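Local coordinates for protein cpftsy (PDB 4AK9) that probably acts as the GTP-hydrolysing receptor of the chloroplast signal recognition particle, taking part in protein targeting to plastid membranes, at residues A[114-119]-A[193-198]; A[129-134]-A[164-169]; A[206-211]-A[218-223]. All blocks are in the same frame, centred on the assembly; numbering follows the deposited sequence.

Contact 1. Residues A[114-119]-A[193-198]; sequences SRPAVL and RRAVEE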
loop_
_atom_site.group_PDB
_atom_site.type_symbol
_atom_site.label_atom_id
_atom_site.label_comp_id
_atom_site.label_asym_id
_atom_site.label_seq_id
_atom_site.Cartn_x
_atom_site.Cartn_y
_atom_site.Cartn_z
ATOM N N SER A 114 21.178 -33.362 10.358
ATOM C CA SER A 114 21.095 -34.524 9.492
ATOM C C SER A 114 20.692 -34.115 8.086
ATOM O O SER A 114 20.135 -33.030 7.862
ATOM C CB SER A 114 20.083 -35.524 10.049
ATOM O OG SER A 114 18.824 -34.900 10.270
ATOM N N ARG A 115 20.989 -34.993 7.140
ATOM C CA ARG A 115 20.618 -34.781 5.760
ATOM C C ARG A 115 19.716 -35.932 5.327
ATOM O O ARG A 115 19.837 -37.040 5.844
ATOM C CB ARG A 115 21.873 -34.686 4.886
ATOM C CG ARG A 115 23.155 -35.164 5.562
ATOM C CD ARG A 115 23.567 -36.559 5.066
ATOM N NE ARG A 115 23.521 -36.649 3.605
ATOM C CZ ARG A 115 24.431 -36.111 2.797
ATOM N NH1 ARG A 115 25.460 -35.448 3.313
ATOM N NH2 ARG A 115 24.317 -36.230 1.476
ATOM N N PRO A 116 18.805 -35.679 4.379
ATOM C CA PRO A 116 18.636 -34.410 3.661
ATOM C C PRO A 116 17.846 -33.379 4.469
ATOM O O PRO A 116 16.975 -33.757 5.263
ATOM C CB PRO A 116 17.820 -34.819 2.443
ATOM C CG PRO A 116 16.996 -35.970 2.918
ATOM C CD PRO A 116 17.798 -36.678 3.978
ATOM N N ALA A 117 18.165 -32.100 4.279
ATOM C CA ALA A 117 17.248 -31.040 4.699
ATOM C C ALA A 117 16.141 -30.933 3.650
ATOM O O ALA A 117 16.347 -31.246 2.459
ATOM C CB ALA A 117 17.972 -29.708 4.848
ATOM N N VAL A 118 14.959 -30.493 4.077
ATOM C CA VAL A 118 13.835 -30.371 3.165
ATOM C C VAL A 118 13.218 -28.970 3.302
ATOM O O VAL A 118 12.830 -28.551 4.397
ATOM C CB VAL A 118 12.757 -31.432 3.411
ATOM C CG1 VAL A 118 11.550 -31.214 2.488
ATOM C CG2 VAL A 118 13.340 -32.854 3.180
ATOM N N LEU A 119 13.163 -28.243 2.185
ATOM C CA LEU A 119 12.614 -26.875 2.191
ATOM C C LEU A 119 11.349 -26.892 1.342
ATOM O O LEU A 119 11.388 -27.272 0.155
ATOM C CB LEU A 119 13.636 -25.908 1.573
ATOM C CG LEU A 119 14.729 -25.219 2.385
ATOM C CD1 LEU A 119 15.331 -26.122 3.409
ATOM C CD2 LEU A 119 15.807 -24.680 1.469
ATOM N N ARG A 193 11.872 -39.545 -0.063
ATOM C CA ARG A 193 12.388 -40.916 0.044
ATOM C C ARG A 193 13.633 -41.080 -0.799
ATOM O O ARG A 193 14.640 -41.624 -0.344
ATOM C CB ARG A 193 11.334 -41.921 -0.419
ATOM C CG ARG A 193 10.171 -42.076 0.542
ATOM C CD ARG A 193 9.385 -43.356 0.244
ATOM N NE ARG A 193 8.811 -43.370 -1.106
ATOM C CZ ARG A 193 7.610 -42.876 -1.403
ATOM N NH1 ARG A 193 6.871 -42.324 -0.448
ATOM N NH2 ARG A 193 7.141 -42.932 -2.647
ATOM N N ARG A 194 13.563 -40.579 -2.032
ATOM C CA ARG A 194 14.686 -40.686 -2.955
ATOM C C ARG A 194 15.906 -39.956 -2.424
ATOM O O ARG A 194 17.039 -40.409 -2.585
ATOM C CB ARG A 194 14.298 -40.166 -4.344
ATOM C CG ARG A 194 15.470 -40.163 -5.311
ATOM C CD ARG A 194 15.059 -39.893 -6.748
ATOM N NE ARG A 194 16.243 -39.547 -7.533
ATOM C CZ ARG A 194 16.217 -38.929 -8.707
ATOM N NH1 ARG A 194 15.053 -38.580 -9.253
ATOM N NH2 ARG A 194 17.358 -38.647 -9.325
ATOM N N ALA A 195 15.681 -38.825 -1.762
ATOM C CA ALA A 195 16.797 -38.063 -1.246
ATOM C C ALA A 195 17.464 -38.777 -0.084
ATOM O O ALA A 195 18.670 -38.652 0.099
ATOM C CB ALA A 195 16.336 -36.711 -0.786
ATOM N N VAL A 196 16.668 -39.469 0.726
ATOM C CA VAL A 196 17.229 -40.193 1.866
ATOM C C VAL A 196 18.059 -41.366 1.330
ATOM O O VAL A 196 19.200 -41.600 1.776
ATOM C CB VAL A 196 16.136 -40.718 2.819
ATOM C CG1 VAL A 196 16.770 -41.544 3.940
ATOM C CG2 VAL A 196 15.316 -39.548 3.402
ATOM N N GLU A 197 17.500 -42.070 0.348
ATOM C CA GLU A 197 18.180 -43.234 -0.223
ATOM C C GLU A 197 19.456 -42.858 -0.952
ATOM O O GLU A 197 20.465 -43.572 -0.863
ATOM C CB GLU A 197 17.261 -44.005 -1.174
ATOM C CG GLU A 197 16.035 -44.608 -0.505
ATOM C CD GLU A 197 16.378 -45.555 0.650
ATOM O OE1 GLU A 197 17.072 -46.570 0.400
ATOM O OE2 GLU A 197 15.949 -45.284 1.804
ATOM N N GLU A 198 19.411 -41.744 -1.679
ATOM C CA GLU A 198 20.516 -41.393 -2.575
ATOM C C GLU A 198 21.442 -40.306 -2.061
ATOM O O GLU A 198 22.207 -39.726 -2.841
ATOM C CB GLU A 198 19.988 -41.015 -3.948
ATOM C CG GLU A 198 19.159 -42.108 -4.567
ATOM C CD GLU A 198 18.643 -41.734 -5.948
ATOM O OE1 GLU A 198 19.147 -40.748 -6.535
ATOM O OE2 GLU A 198 17.727 -42.422 -6.447
HETATM O O HOH W 1 21.057 -37.638 2.290
#
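Between Arg-115 and Ala-195 the link is a single water, lying in the plane of the guanidinium at its NE edge: NE of Arg-115 donates to it at 3.0 Å, and the water gives a weak bond to the O of Ala-195. The same guanidinium forms salt bridges with Asp-199 and Asp-201. Along the helix, the other flat group, Arg-194, takes OE1 of Glu-198 at its edge and in plane; this salt bridge from NE is straight (169°) but weak, at 3.3 Å. The direct touching is apolar and falls to Pro-116, which follows a cis peptide bond. Its CG rests on CB of Ala-195 at 3.8 Å, while its CD meets CG2 of Val-196 at the same separation of 3.8 Å. This lies in the GTPase domain of an SRP54-type protein, a P-loop fold, where the lead-in to strand 117-123 meets the last turn of helix 184-197. A short connection leads from that helix to strand 202-205, which runs parallel beside strand 117-123 in the central sheet. With CG1 of Val-196 opposite its backbone N (chi1 176°), CG2 is the branch turned to the proline, and the two side chains cross at a slant. Ala-195 also packs on Val-203, and Pro-116 on Leu-232.

Contact 2. Residues A[129-134]-A[164-169]; sequences KTTTLG and EVWAQR
Trp-166 packs against Thr-130, Thr-131 and Gly-134 between two almost parallel helices, 126-142 and 158-170, whose short segments approach to 9.4 Å at a crossing angle of -16°. The first of them follows what is probably the Walker A P-loop of the GTPase and carries its Lys-129 and Thr-130. CG of Trp-166 stands opposite its own carbonyl carbon, beside the backbone N (chi1 -77°), and this turns the indole to the P-loop helix. Gly-134 permits the close approach: its CA lies 3.5 Å from CE3 of Trp-166, and a CB there would collide with the ring. Thr-130 and Thr-131 have their carbonyl oxygens over one face of the indole. CG2 of Thr-130, trans to its backbone N, reaches CD1 of Trp-166 at 3.9 Å, and OG1 is left to bond with the O of Gly-126. From the side of the ring away from Gly-134, NH1 of Arg-169 sits above the rim. With an alanine here instead of Trp-166, a gap would probably open beside Gly-134 and a water would lose its indole N-H donor. That water lies in the ring plane, accepting from NE1 of Trp-166 at 2.7 Å and weakly bonded to OG1 of Thr-131, which also bonds to the O of Gly-127.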
loop_
_atom_site.group_PDB
_atom_site.type_symbol
_atom_site.label_atom_id
_atom_site.label_comp_id
_atom_site.label_asym_id
_atom_site.label_seq_id
_atom_site.Cartn_x
_atom_site.Cartn_y
_atom_site.Cartn_z
ATOM N N LYS A 129 7.261 -18.541 -7.487
ATOM C CA LYS A 129 7.730 -19.675 -6.700
ATOM C C LYS A 129 8.745 -20.493 -7.485
ATOM O O LYS A 129 9.802 -20.854 -6.955
ATOM C CB LYS A 129 6.567 -20.586 -6.279
ATOM C CG LYS A 129 5.642 -20.010 -5.248
ATOM C CD LYS A 129 4.679 -21.096 -4.674
ATOM C CE LYS A 129 3.731 -21.661 -5.717
ATOM N NZ LYS A 129 2.552 -22.324 -5.038
ATOM N N THR A 130 8.432 -20.762 -8.747
ATOM C CA THR A 130 9.319 -21.558 -9.610
ATOM C C THR A 130 10.673 -20.878 -9.784
ATOM O O THR A 130 11.734 -21.492 -9.597
ATOM C CB THR A 130 8.681 -21.804 -10.992
ATOM O OG1 THR A 130 7.435 -22.493 -10.816
ATOM C CG2 THR A 130 9.598 -22.662 -11.830
ATOM N N THR A 131 10.641 -19.592 -10.114
ATOM C CA THR A 131 11.859 -18.826 -10.277
ATOM C C THR A 131 12.658 -18.795 -8.991
ATOM O O THR A 131 13.870 -18.997 -9.003
ATOM C CB THR A 131 11.504 -17.369 -10.692
ATOM O OG1 THR A 131 10.939 -17.388 -12.004
ATOM C CG2 THR A 131 12.736 -16.509 -10.698
ATOM N N THR A 132 11.982 -18.576 -7.863
ATOM C CA THR A 132 12.699 -18.525 -6.578
ATOM C C THR A 132 13.393 -19.846 -6.257
ATOM O O THR A 132 14.541 -19.851 -5.775
ATOM C CB THR A 132 11.758 -18.102 -5.424
ATOM O OG1 THR A 132 11.216 -16.811 -5.742
ATOM C CG2 THR A 132 12.533 -18.011 -4.084
ATOM N N LEU A 133 12.667 -20.930 -6.502
ATOM C CA LEU A 133 13.136 -22.302 -6.357
ATOM C C LEU A 133 14.445 -22.475 -7.161
ATOM O O LEU A 133 15.439 -22.972 -6.646
ATOM C CB LEU A 133 12.040 -23.241 -6.882
ATOM C CG LEU A 133 11.587 -24.466 -6.069
ATOM C CD1 LEU A 133 12.369 -24.589 -4.799
ATOM C CD2 LEU A 133 10.092 -24.401 -5.767
ATOM N N GLY A 134 14.438 -22.049 -8.418
ATOM C CA GLY A 134 15.638 -22.134 -9.251
ATOM C C GLY A 134 16.802 -21.327 -8.710
ATOM O O GLY A 134 17.950 -21.810 -8.673
ATOM N N GLU A 164 11.816 -28.077 -14.310
ATOM C CA GLU A 164 12.773 -28.939 -15.014
ATOM C C GLU A 164 13.870 -28.108 -15.689
ATOM O O GLU A 164 15.052 -28.469 -15.688
ATOM C CB GLU A 164 12.027 -29.791 -16.046
ATOM C CG GLU A 164 12.758 -31.053 -16.482
ATOM C CD GLU A 164 11.839 -32.039 -17.190
ATOM O OE1 GLU A 164 10.718 -31.635 -17.589
ATOM O OE2 GLU A 164 12.239 -33.219 -17.336
ATOM N N VAL A 165 13.489 -26.956 -16.228
ATOM C CA VAL A 165 14.463 -26.071 -16.843
ATOM C C VAL A 165 15.454 -25.540 -15.811
ATOM O O VAL A 165 16.663 -25.468 -16.052
ATOM C CB VAL A 165 13.764 -24.911 -17.580
ATOM C CG1 VAL A 165 14.784 -24.023 -18.247
ATOM C CG2 VAL A 165 12.779 -25.462 -18.619
ATOM N N TRP A 166 14.936 -25.181 -14.641
ATOM C CA TRP A 166 15.806 -24.721 -13.576
ATOM C C TRP A 166 16.698 -25.828 -13.062
ATOM O O TRP A 166 17.857 -25.572 -12.663
ATOM C CB TRP A 166 14.981 -24.130 -12.436
ATOM C CG TRP A 166 14.485 -22.760 -12.768
ATOM C CD1 TRP A 166 13.230 -22.413 -13.171
ATOM C CD2 TRP A 166 15.261 -21.562 -12.786
ATOM N NE1 TRP A 166 13.163 -21.059 -13.392
ATOM C CE2 TRP A 166 14.399 -20.518 -13.176
ATOM C CE3 TRP A 166 16.598 -21.271 -12.491
ATOM C CZ2 TRP A 166 14.829 -19.204 -13.274
ATOM C CZ3 TRP A 166 17.022 -19.975 -12.594
ATOM C CH2 TRP A 166 16.140 -18.950 -12.983
ATOM N N ALA A 167 16.184 -27.053 -13.057
ATOM C CA ALA A 167 16.998 -28.174 -12.577
ATOM C C ALA A 167 18.212 -28.288 -13.497
ATOM O O ALA A 167 19.363 -28.415 -13.046
ATOM C CB ALA A 167 16.189 -29.460 -12.579
ATOM N N GLN A 168 17.943 -28.170 -14.793
ATOM C CA GLN A 168 19.000 -28.241 -15.816
ATOM C C GLN A 168 20.030 -27.132 -15.721
ATOM O O GLN A 168 21.242 -27.401 -15.710
ATOM C CB GLN A 168 18.392 -28.254 -17.220
ATOM C CG GLN A 168 17.758 -29.582 -17.574
ATOM C CD GLN A 168 18.801 -30.696 -17.700
ATOM O OE1 GLN A 168 19.687 -30.639 -18.557
ATOM N NE2 GLN A 168 18.696 -31.713 -16.834
ATOM N N ARG A 169 19.565 -25.889 -15.646
ATOM C CA ARG A 169 20.466 -24.753 -15.523
ATOM C C ARG A 169 21.349 -24.857 -14.286
ATOM O O ARG A 169 22.518 -24.413 -14.286
ATOM C CB ARG A 169 19.643 -23.460 -15.470
ATOM C CG ARG A 169 20.451 -22.189 -15.324
ATOM C CD ARG A 169 19.557 -20.972 -15.574
ATOM N NE ARG A 169 18.738 -21.186 -16.766
ATOM C CZ ARG A 169 17.427 -20.984 -16.840
ATOM N NH1 ARG A 169 16.748 -20.504 -15.796
ATOM N NH2 ARG A 169 16.795 -21.233 -17.975
HETATM O O HOH W 2 10.668 -20.109 -13.893
#

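Contact 3. Residues A[206-211]-A[218-223]; sequences DTSGRL and MEELRG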
loop_
_atom_site.group_PDB
_atom_site.type_symbol
_atom_site.label_atom_id
_atom_site.label_comp_id
_atom_site.label_asym_id
_atom_site.label_seq_id
_atom_site.Cartn_x
_atom_site.Cartn_y
_atom_site.Cartn_z
ATOM N N ASP A 206 8.350 -27.663 -4.569
ATOM C CA ASP A 206 7.326 -26.722 -5.017
ATOM C C ASP A 206 5.983 -27.229 -4.529
ATOM O O ASP A 206 5.818 -28.421 -4.283
ATOM C CB ASP A 206 7.324 -26.614 -6.534
ATOM C CG ASP A 206 6.600 -25.362 -7.037
ATOM O OD1 ASP A 206 6.204 -24.505 -6.196
ATOM O OD2 ASP A 206 6.451 -25.229 -8.274
ATOM N N THR A 207 5.024 -26.323 -4.354
ATOM C CA THR A 207 3.685 -26.703 -3.887
ATOM C C THR A 207 2.643 -25.912 -4.661
ATOM O O THR A 207 2.957 -24.860 -5.251
ATOM C CB THR A 207 3.477 -26.384 -2.381
ATOM O OG1 THR A 207 3.712 -24.975 -2.149
ATOM C CG2 THR A 207 4.424 -27.193 -1.510
ATOM N N SER A 208 1.403 -26.394 -4.656
ATOM C CA SER A 208 0.344 -25.652 -5.333
ATOM C C SER A 208 -0.141 -24.519 -4.428
ATOM O O SER A 208 -0.093 -24.622 -3.199
ATOM C CB SER A 208 -0.810 -26.569 -5.712
ATOM O OG SER A 208 -0.335 -27.649 -6.493
ATOM N N GLY A 209 -0.593 -23.425 -5.024
ATOM C CA GLY A 209 -1.163 -22.345 -4.224
ATOM C C GLY A 209 -1.908 -21.371 -5.107
ATOM O O GLY A 209 -1.597 -21.266 -6.296
ATOM N N ARG A 210 -2.907 -20.707 -4.533
ATOM C CA ARG A 210 -3.660 -19.681 -5.228
ATOM C C ARG A 210 -3.694 -18.403 -4.393
ATOM O O ARG A 210 -3.355 -18.406 -3.217
ATOM C CB ARG A 210 -5.099 -20.151 -5.463
ATOM C CG ARG A 210 -5.205 -21.434 -6.287
ATOM C CD ARG A 210 -5.258 -21.158 -7.796
ATOM N NE ARG A 210 -6.305 -20.206 -8.214
ATOM C CZ ARG A 210 -7.610 -20.271 -7.901
ATOM N NH1 ARG A 210 -8.096 -21.244 -7.129
ATOM N NH2 ARG A 210 -8.446 -19.339 -8.367
ATOM N N LEU A 211 -4.146 -17.330 -5.015
ATOM C CA LEU A 211 -4.275 -16.052 -4.320
ATOM C C LEU A 211 -5.260 -16.145 -3.186
ATOM O O LEU A 211 -5.032 -15.604 -2.102
ATOM C CB LEU A 211 -4.723 -15.003 -5.312
ATOM C CG LEU A 211 -4.800 -13.593 -4.734
ATOM C CD1 LEU A 211 -3.481 -13.211 -4.074
ATOM C CD2 LEU A 211 -5.136 -12.681 -5.910
ATOM N N MET A 218 -6.332 -25.817 0.770
ATOM C CA MET A 218 -5.789 -25.770 2.123
ATOM C C MET A 218 -5.459 -27.178 2.560
ATOM O O MET A 218 -4.384 -27.438 3.116
ATOM C CB MET A 218 -6.794 -25.169 3.107
ATOM C CG MET A 218 -6.330 -25.270 4.558
ATOM S SD MET A 218 -7.644 -24.991 5.787
ATOM C CE MET A 218 -8.312 -23.440 5.164
ATOM N N GLU A 219 -6.382 -28.083 2.280
ATOM C CA GLU A 219 -6.215 -29.439 2.729
ATOM C C GLU A 219 -5.074 -30.114 2.002
ATOM O O GLU A 219 -4.331 -30.898 2.595
ATOM C CB GLU A 219 -7.514 -30.220 2.578
ATOM C CG GLU A 219 -7.478 -31.558 3.299
ATOM C CD GLU A 219 -6.783 -31.484 4.673
ATOM O OE1 GLU A 219 -7.162 -30.610 5.500
ATOM O OE2 GLU A 219 -5.854 -32.305 4.926
ATOM N N GLU A 220 -4.923 -29.804 0.712
ATOM C CA GLU A 220 -3.833 -30.333 -0.083
ATOM C C GLU A 220 -2.457 -29.897 0.417
ATOM O O GLU A 220 -1.509 -30.699 0.476
ATOM C CB GLU A 220 -4.021 -29.949 -1.563
ATOM C CG GLU A 220 -2.890 -30.444 -2.475
ATOM C CD GLU A 220 -3.012 -29.939 -3.911
ATOM O OE1 GLU A 220 -4.117 -30.055 -4.501
ATOM O OE2 GLU A 220 -1.999 -29.423 -4.447
ATOM N N LEU A 221 -2.326 -28.624 0.784
ATOM C CA LEU A 221 -1.044 -28.165 1.293
ATOM C C LEU A 221 -0.723 -28.834 2.627
ATOM O O LEU A 221 0.431 -29.231 2.870
ATOM C CB LEU A 221 -1.050 -26.633 1.433
ATOM C CG LEU A 221 0.222 -25.923 1.911
ATOM C CD1 LEU A 221 1.527 -26.417 1.216
ATOM C CD2 LEU A 221 0.015 -24.396 1.710
ATOM N N ARG A 222 -1.724 -28.945 3.501
ATOM C CA ARG A 222 -1.482 -29.601 4.791
ATOM C C ARG A 222 -1.112 -31.065 4.577
ATOM O O ARG A 222 -0.258 -31.612 5.281
ATOM C CB ARG A 222 -2.716 -29.499 5.669
ATOM C CG ARG A 222 -3.032 -28.092 6.080
ATOM C CD ARG A 222 -4.083 -28.049 7.154
ATOM N NE ARG A 222 -4.028 -26.778 7.891
ATOM C CZ ARG A 222 -5.103 -26.058 8.174
ATOM N NH1 ARG A 222 -6.264 -26.512 7.739
ATOM N NH2 ARG A 222 -5.035 -24.916 8.883
ATOM N N GLY A 223 -1.761 -31.683 3.591
ATOM C CA GLY A 223 -1.492 -33.069 3.231
ATOM C C GLY A 223 -0.074 -33.247 2.726
ATOM O O GLY A 223 0.557 -34.283 2.969
HETATM O O HOH W 3 0.814 -28.608 -2.544
#
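Thr-207 and Leu-221 are the nearest pair, their CA atoms 7.2 Å apart, where an extended run through Thr-207 and Ser-208 passes beside helix 215-231. Two side-chain meetings span the gap. CG2 and CB of Thr-207 both lie 4.1 Å from CD1 of Leu-221, the two side chains slanting past each other. Thr-207 keeps its hydroxyl for the O of Ile-121, since chi1 (57°) places OG1 between the backbone N and the carbonyl carbon. One residue on, OG of Ser-208 lies 3.2 Å from OE2 of Glu-220, at best a weak hydrogen bond; the glutamate chain reaches out fully extended, with CG trans to the backbone N (chi1 179°). A water adds a second route: it accepts from N of Ser-208 at 3.1 Å and donates weakly to OE2 of Glu-220. The sequence Asp-Thr-Ser-Gly-Arg resembles the G3 motif (DTxGR) of SRP GTPases, which lies beside the nucleotide site. Further along the loop, Arg-210 forms a salt bridge with Asp-50 of the second subunit. OG of Ser-208 has carboxylates of both Glu-220 and Asp-153 within weak bonding distance, and the weak direct and water-mediated links suggest that Glu-220 holds Ser-208 only lightly.

Overall arrangement
From the N terminus, the helical part gives way to the GTPase domain, and contact 1 opens just before strand 117-123; its loop closes 73 residues later, tying the lead-in to that strand to the end of helix 184-197. Contact 2 is nested inside that loop, joining helix 126-142, which directly follows the strand, to helix 158-170. Contact 3 comes in series after both: its segments are separated by six residues, and it folds the loop after strand 202-205 back on helix 215-231. Contacts 1 and 2 do not touch, their nearest atoms about 6 Å apart, whereas contacts 2 and 3 meet directly: NZ of Lys-129 probably bonds to the O of Thr-207 at 2.6 Å.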